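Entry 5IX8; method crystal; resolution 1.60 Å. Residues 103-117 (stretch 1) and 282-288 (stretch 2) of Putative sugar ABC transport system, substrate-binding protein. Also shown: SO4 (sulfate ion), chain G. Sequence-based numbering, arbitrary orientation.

Stretch 1 103-117: ISAGIPVNSDKIAFG
Stretch 2 282-288: RSVPYPH

What anchors the two stretches? Tyr286 does, burying more area than any other residue here. Its chi1 of 40° (p) and chi2 of 86° send the ring into stretch 1, where the hydroxyl is satisfied twice: Tyr286 OH donates to Ser104 OG at 2.6 Å and accepts from Val109 N at 3.0 Å. Ser104 (chi1 t) lies in a strand with CA-to-CB toward stretch 2, and its own N donates to Phe116 O at 2.9 Å.

What packs around that ring? Ile114 (chi1 and chi2 both m) covers one face, its CG2 3.6 Å from the Tyr286 ring centroid, a CH-pi contact. Ser111 O lies at the edge, 3.4 Å from Tyr286 CD2. Gly117 suits its place because a CB would clash with Tyr286 CE1.

How do the backbones run? Gly117 and His288, both extended, form a parallel bridge with CA atoms 4.3 Å apart. Gly117 N donates to Pro287 O at 2.9 Å, and His288 CA approaches Gly117 O at 3.1 Å. His288, chi1 p and chi2 -77°, turns ND1 back to Tyr286 O at 2.8 Å.

What satisfies the turn? In the type I turn Ser111–Ile114, Lys113 N donates to Ser111 OG at 3.3 Å. One water bridges Asp112 O (3.0 Å from the water O) and Pro285 O (2.7 Å from the same O).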

ATOM      1  N   ILE A 103       5.069  10.279 -11.050  1.00  9.84           N
ATOM      2  CA  ILE A 103       5.552   9.845  -9.747  1.00  9.26           C
ATOM      3  C   ILE A 103       4.759   8.616  -9.340  1.00  9.69           C
ATOM      4  O   ILE A 103       3.521   8.638  -9.345  1.00 11.80           O
ATOM      5  CB  ILE A 103       5.397  10.961  -8.697  1.00 10.10           C
ATOM      6  CG1 ILE A 103       6.198  12.202  -9.138  1.00  9.47           C
ATOM      7  CG2 ILE A 103       5.804  10.470  -7.278  1.00 12.90           C
ATOM      8  CD1 ILE A 103       5.845  13.501  -8.339  1.00 11.94           C
ATOM      9  N   SER A 104       5.466   7.567  -8.942  1.00  8.83           N
ATOM     10  CA  SER A 104       4.834   6.343  -8.442  1.00  9.16           C
ATOM     11  C   SER A 104       4.497   6.510  -6.970  1.00 10.85           C
ATOM     12  O   SER A 104       5.359   6.922  -6.184  1.00 11.52           O
ATOM     13  CB  SER A 104       5.813   5.172  -8.632  1.00  9.87           C
ATOM     14  OG  SER A 104       5.450   4.014  -7.890  1.00 12.93           O
ATOM     15  N   ALA A 105       3.243   6.205  -6.584  1.00 10.90           N
ATOM     16  CA  ALA A 105       2.807   6.347  -5.196  1.00 11.61           C
ATOM     17  C   ALA A 105       2.355   5.016  -4.619  1.00 10.99           C
ATOM     18  O   ALA A 105       1.485   4.348  -5.194  1.00 12.09           O
ATOM     19  CB  ALA A 105       1.670   7.362  -5.105  1.00 11.80           C
ATOM     20  N   GLY A 106       2.933   4.638  -3.464  1.00  9.75           N
ATOM     21  CA  GLY A 106       2.420   3.551  -2.636  1.00 10.13           C
ATOM     22  C   GLY A 106       2.733   2.129  -3.065  1.00 11.18           C
ATOM     23  O   GLY A 106       3.040   1.287  -2.221  1.00 11.36           O
ATOM     24  N   ILE A 107       2.615   1.837  -4.355  1.00 10.97           N
ATOM     25  CA  ILE A 107       2.813   0.480  -4.871  1.00 12.29           C
ATOM     26  C   ILE A 107       3.601   0.540  -6.171  1.00 11.00           C
ATOM     27  O   ILE A 107       3.576   1.547  -6.890  1.00 12.11           O
ATOM     28  CB  ILE A 107       1.466  -0.226  -5.109  1.00 15.24           C
ATOM     29  CG1 ILE A 107       0.474   0.768  -5.755  1.00 16.28           C
ATOM     30  CG2 ILE A 107       0.921  -0.758  -3.766  1.00 15.78           C
ATOM     31  CD1 ILE A 107      -0.651   0.081  -6.495  1.00 18.06           C
ATOM     32  N   PRO A 108       4.330  -0.543  -6.496  1.00 10.59           N
ATOM     33  CA  PRO A 108       5.179  -0.534  -7.698  1.00 12.07           C
ATOM     34  C   PRO A 108       4.367  -0.474  -8.993  1.00 12.00           C
ATOM     35  O   PRO A 108       3.260  -1.017  -9.087  1.00 12.01           O
ATOM     36  CB  PRO A 108       5.913  -1.877  -7.633  1.00 12.93           C
ATOM     37  CG  PRO A 108       5.738  -2.390  -6.279  1.00 12.21           C
ATOM     38  CD  PRO A 108       4.469  -1.791  -5.724  1.00 10.85           C
ATOM     39  N   VAL A 109       4.944   0.161 -10.015  1.00 11.15           N
ATOM     40  CA  VAL A 109       4.399   0.071 -11.365  1.00 11.10           C
ATOM     41  C   VAL A 109       5.521  -0.351 -12.316  1.00 10.98           C
ATOM     42  O   VAL A 109       6.700   0.001 -12.135  1.00 10.83           O
ATOM     43  CB  VAL A 109       3.720   1.404 -11.786  1.00 12.36           C
ATOM     44  CG1 VAL A 109       4.704   2.550 -11.816  1.00 12.79           C
ATOM     45  CG2 VAL A 109       2.979   1.277 -13.106  1.00 13.32           C
ATOM     46  N   ASN A 110       5.150  -1.117 -13.346  1.00 11.25           N
ATOM     47  CA  ASN A 110       6.122  -1.703 -14.268  1.00 12.59           C
ATOM     48  C   ASN A 110       6.448  -0.731 -15.402  1.00 12.75           C
ATOM     49  O   ASN A 110       6.079  -0.928 -16.565  1.00 14.98           O
ATOM     50  CB  ASN A 110       5.565  -3.008 -14.810  1.00 14.23           C
ATOM     51  CG  ASN A 110       6.616  -3.864 -15.442  1.00 15.21           C
ATOM     52  OD1 ASN A 110       7.821  -3.661 -15.246  1.00 17.12           O
ATOM     53  ND2 ASN A 110       6.168  -4.825 -16.233  1.00 17.91           N
ATOM     54  N   SER A 111       7.168   0.329 -15.060  1.00 12.16           N
ATOM     55  CA  SER A 111       7.621   1.275 -16.078  1.00 11.76           C
ATOM     56  C   SER A 111       8.917   1.910 -15.615  1.00 12.38           C
ATOM     57  O   SER A 111       8.938   2.559 -14.568  1.00 12.32           O
ATOM     58  CB  SER A 111       6.578   2.363 -16.346  1.00 13.20           C
ATOM     59  OG  SER A 111       7.119   3.384 -17.158  1.00 16.16           O
ATOM     60  N   ASP A 112       9.988   1.756 -16.406  1.00 12.22           N
ATOM     61  CA  ASP A 112      11.246   2.403 -16.032  1.00 13.36           C
ATOM     62  C   ASP A 112      11.322   3.856 -16.469  1.00 14.28           C
ATOM     63  O   ASP A 112      12.402   4.463 -16.356  1.00 15.37           O
ATOM     64  CB  ASP A 112      12.450   1.618 -16.572  1.00 14.65           C
ATOM     65  CG  ASP A 112      12.479   1.538 -18.093  1.00 18.22           C
ATOM     66  OD1 ASP A 112      11.774   2.285 -18.781  1.00 19.10           O
ATOM     67  OD2 ASP A 112      13.256   0.714 -18.611  1.00 21.05           O
ATOM     68  N   LYS A 113      10.208   4.414 -16.960  1.00 13.39           N
ATOM     69  CA  LYS A 113      10.129   5.827 -17.327  1.00 12.67           C
ATOM     70  C   LYS A 113       9.506   6.696 -16.227  1.00 12.23           C
ATOM     71  O   LYS A 113       9.407   7.909 -16.390  1.00 12.67           O
ATOM     72  CB  LYS A 113       9.365   5.971 -18.645  1.00 15.10           C
ATOM     73  CG  LYS A 113      10.154   5.363 -19.816  1.00 18.77           C
ATOM     74  CD  LYS A 113       9.351   5.357 -21.094  1.00 22.64           C
ATOM     75  CE  LYS A 113      10.055   4.572 -22.228  1.00 25.98           C
ATOM     76  NZ  LYS A 113      10.264   3.100 -21.903  1.00 28.18           N
ATOM     77  N   ILE A 114       9.068   6.085 -15.123  1.00 10.82           N
ATOM     78  CA  ILE A 114       8.686   6.810 -13.916  1.00 11.36           C
ATOM     79  C   ILE A 114       9.852   7.658 -13.445  1.00 11.91           C
ATOM     80  O   ILE A 114      11.014   7.221 -13.480  1.00 14.13           O
ATOM     81  CB  ILE A 114       8.262   5.789 -12.841  1.00 10.95           C
ATOM     82  CG1 ILE A 114       6.985   5.046 -13.255  1.00 12.20           C
ATOM     83  CG2 ILE A 114       8.148   6.424 -11.438  1.00 11.29           C
ATOM     84  CD1 ILE A 114       5.681   5.900 -13.178  1.00 13.80           C
ATOM     85  N   ALA A 115       9.556   8.896 -13.026  1.00 10.83           N
ATOM     86  CA  ALA A 115      10.621   9.794 -12.566  1.00 11.86           C
ATOM     87  C   ALA A 115      11.175   9.348 -11.219  1.00 13.01           C
ATOM     88  O   ALA A 115      12.397   9.181 -11.061  1.00 14.26           O
ATOM     89  CB  ALA A 115      10.109  11.236 -12.498  1.00 12.77           C
ATOM     90  N   PHE A 116      10.284   9.124 -10.243  1.00 12.04           N
ATOM     91  CA  PHE A 116      10.663   8.541  -8.958  1.00 11.75           C
ATOM     92  C   PHE A 116       9.393   8.052  -8.287  1.00 11.96           C
ATOM     93  O   PHE A 116       8.279   8.324  -8.741  1.00 11.73           O
ATOM     94  CB  PHE A 116      11.414   9.531  -8.034  1.00 12.60           C
ATOM     95  CG  PHE A 116      10.583  10.715  -7.606  1.00 12.44           C
ATOM     96  CD1 PHE A 116      10.530  11.863  -8.392  1.00 12.35           C
ATOM     97  CD2 PHE A 116       9.812  10.662  -6.452  1.00 12.94           C
ATOM     98  CE1 PHE A 116       9.738  12.959  -7.999  1.00 12.73           C
ATOM     99  CE2 PHE A 116       9.064  11.754  -6.041  1.00 13.24           C
ATOM    100  CZ  PHE A 116       9.003  12.894  -6.821  1.00 12.73           C
ATOM    101  N   GLY A 117       9.577   7.320  -7.194  1.00 10.69           N
ATOM    102  CA  GLY A 117       8.460   6.808  -6.436  1.00  9.70           C
ATOM    103  C   GLY A 117       8.639   7.026  -4.945  1.00 10.64           C
ATOM    104  O   GLY A 117       9.742   7.258  -4.448  1.00 12.28           O
ATOM    105  N   ARG A 282      14.410  -4.814  -9.318  1.00  9.73           N
ATOM    106  CA  ARG A 282      13.712  -5.588 -10.346  1.00  9.08           C
ATOM    107  C   ARG A 282      12.243  -5.205 -10.434  1.00 10.25           C
ATOM    108  O   ARG A 282      11.717  -4.985 -11.539  1.00 12.00           O
ATOM    109  CB  ARG A 282      13.851  -7.085 -10.086  1.00 10.95           C
ATOM    110  CG  ARG A 282      13.150  -7.934 -11.138  1.00 15.54           C
ATOM    111  CD  ARG A 282      13.310  -9.427 -10.863  1.00 19.71           C
ATOM    112  NE  ARG A 282      12.867 -10.175 -12.048  1.00 23.13           N
ATOM    113  CZ  ARG A 282      11.597 -10.492 -12.300  1.00 25.33           C
ATOM    114  NH1 ARG A 282      10.649 -10.203 -11.407  1.00 25.47           N
ATOM    115  NH2 ARG A 282      11.273 -11.113 -13.437  1.00 27.45           N
ATOM    116  N   SER A 283      11.552  -5.145  -9.284  1.00 10.59           N
ATOM    117  CA  SER A 283      10.118  -4.858  -9.274  1.00 10.40           C
ATOM    118  C   SER A 283       9.797  -3.376  -9.284  1.00 11.28           C
ATOM    119  O   SER A 283       8.655  -3.008  -9.610  1.00 13.19           O
ATOM    120  CB  SER A 283       9.455  -5.480  -8.044  1.00 12.80           C
ATOM    121  OG  SER A 283       9.510  -6.897  -8.144  1.00 15.26           O
ATOM    122  N   VAL A 284      10.751  -2.531  -8.883  1.00 10.08           N
ATOM    123  CA  VAL A 284      10.503  -1.094  -8.767  1.00 10.10           C
ATOM    124  C   VAL A 284      11.541  -0.396  -9.638  1.00 10.29           C
ATOM    125  O   VAL A 284      12.582   0.041  -9.131  1.00 10.41           O
ATOM    126  CB  VAL A 284      10.550  -0.624  -7.306  1.00 10.68           C
ATOM    127  CG1 VAL A 284      10.091   0.822  -7.215  1.00 12.67           C
ATOM    128  CG2 VAL A 284       9.622  -1.503  -6.465  1.00 11.28           C
ATOM    129  N   PRO A 285      11.335  -0.297 -10.950  1.00 10.91           N
ATOM    130  CA  PRO A 285      12.439   0.049 -11.859  1.00 10.94           C
ATOM    131  C   PRO A 285      12.673   1.541 -12.001  1.00 11.40           C
ATOM    132  O   PRO A 285      12.804   2.062 -13.111  1.00 12.26           O
ATOM    133  CB  PRO A 285      11.998  -0.581 -13.185  1.00 10.95           C
ATOM    134  CG  PRO A 285      10.461  -0.452 -13.119  1.00 12.37           C
ATOM    135  CD  PRO A 285      10.117  -0.727 -11.665  1.00 11.71           C
ATOM    136  N   TYR A 286      12.779   2.232 -10.873  1.00 10.49           N
ATOM    137  CA  TYR A 286      12.998   3.673 -10.840  1.00 10.12           C
ATOM    138  C   TYR A 286      13.487   4.045  -9.452  1.00 10.58           C
ATOM    139  O   TYR A 286      13.306   3.282  -8.497  1.00 11.75           O
ATOM    140  CB  TYR A 286      11.696   4.452 -11.191  1.00  9.36           C
ATOM    141  CG  TYR A 286      10.446   3.857 -10.582  1.00 10.09           C
ATOM    142  CD1 TYR A 286      10.036   4.195  -9.279  1.00 11.37           C
ATOM    143  CD2 TYR A 286       9.654   2.958 -11.314  1.00  9.56           C
ATOM    144  CE1 TYR A 286       8.878   3.634  -8.729  1.00 10.81           C
ATOM    145  CE2 TYR A 286       8.498   2.392 -10.761  1.00 11.20           C
ATOM    146  CZ  TYR A 286       8.106   2.740  -9.482  1.00 11.27           C
ATOM    147  OH  TYR A 286       6.956   2.159  -8.949  1.00 11.26           O
ATOM    148  N   PRO A 287      14.129   5.199  -9.311  1.00 10.24           N
ATOM    149  CA  PRO A 287      14.546   5.653  -7.976  1.00 10.49           C
ATOM    150  C   PRO A 287      13.334   5.831  -7.084  1.00 10.18           C
ATOM    151  O   PRO A 287      12.299   6.310  -7.534  1.00 10.94           O
ATOM    152  CB  PRO A 287      15.208   7.002  -8.256  1.00 11.38           C
ATOM    153  CG  PRO A 287      15.559   6.950  -9.723  1.00 12.95           C
ATOM    154  CD  PRO A 287      14.456   6.186 -10.359  1.00 11.58           C
ATOM    155  N   HIS A 288      13.452   5.424  -5.816  1.00 10.71           N
ATOM    156  CA  HIS A 288      12.250   5.447  -4.996  1.00 10.37           C
ATOM    157  C   HIS A 288      12.634   5.481  -3.530  1.00 10.99           C
ATOM    158  O   HIS A 288      13.667   4.925  -3.132  1.00 11.80           O
ATOM    159  CB  HIS A 288      11.354   4.230  -5.274  1.00 10.89           C
ATOM    160  CG  HIS A 288      12.006   2.916  -5.019  1.00 10.57           C
ATOM    161  ND1 HIS A 288      12.916   2.352  -5.895  1.00 11.09           N
ATOM    162  CD2 HIS A 288      11.856   2.028  -4.000  1.00 12.02           C
ATOM    163  CE1 HIS A 288      13.318   1.185  -5.410  1.00 13.25           C
ATOM    164  NE2 HIS A 288      12.704   0.970  -4.257  1.00 13.58           N
TER
HETATM  165  S   SO4 G 505      16.290  -6.983  -6.573  0.51 17.38           S
HETATM  166  O1  SO4 G 505      17.242  -8.099  -6.666  0.51 17.44           O
HETATM  167  O2  SO4 G 505      16.565  -6.170  -5.380  0.51 17.64           O
HETATM  168  O3  SO4 G 505      14.951  -7.573  -6.505  0.51 17.29           O
HETATM  169  O4  SO4 G 505      16.375  -6.136  -7.756  0.51 15.36           O
HETATM  170  O   HOH W   1      14.379   4.038 -14.101  1.00 43.80           O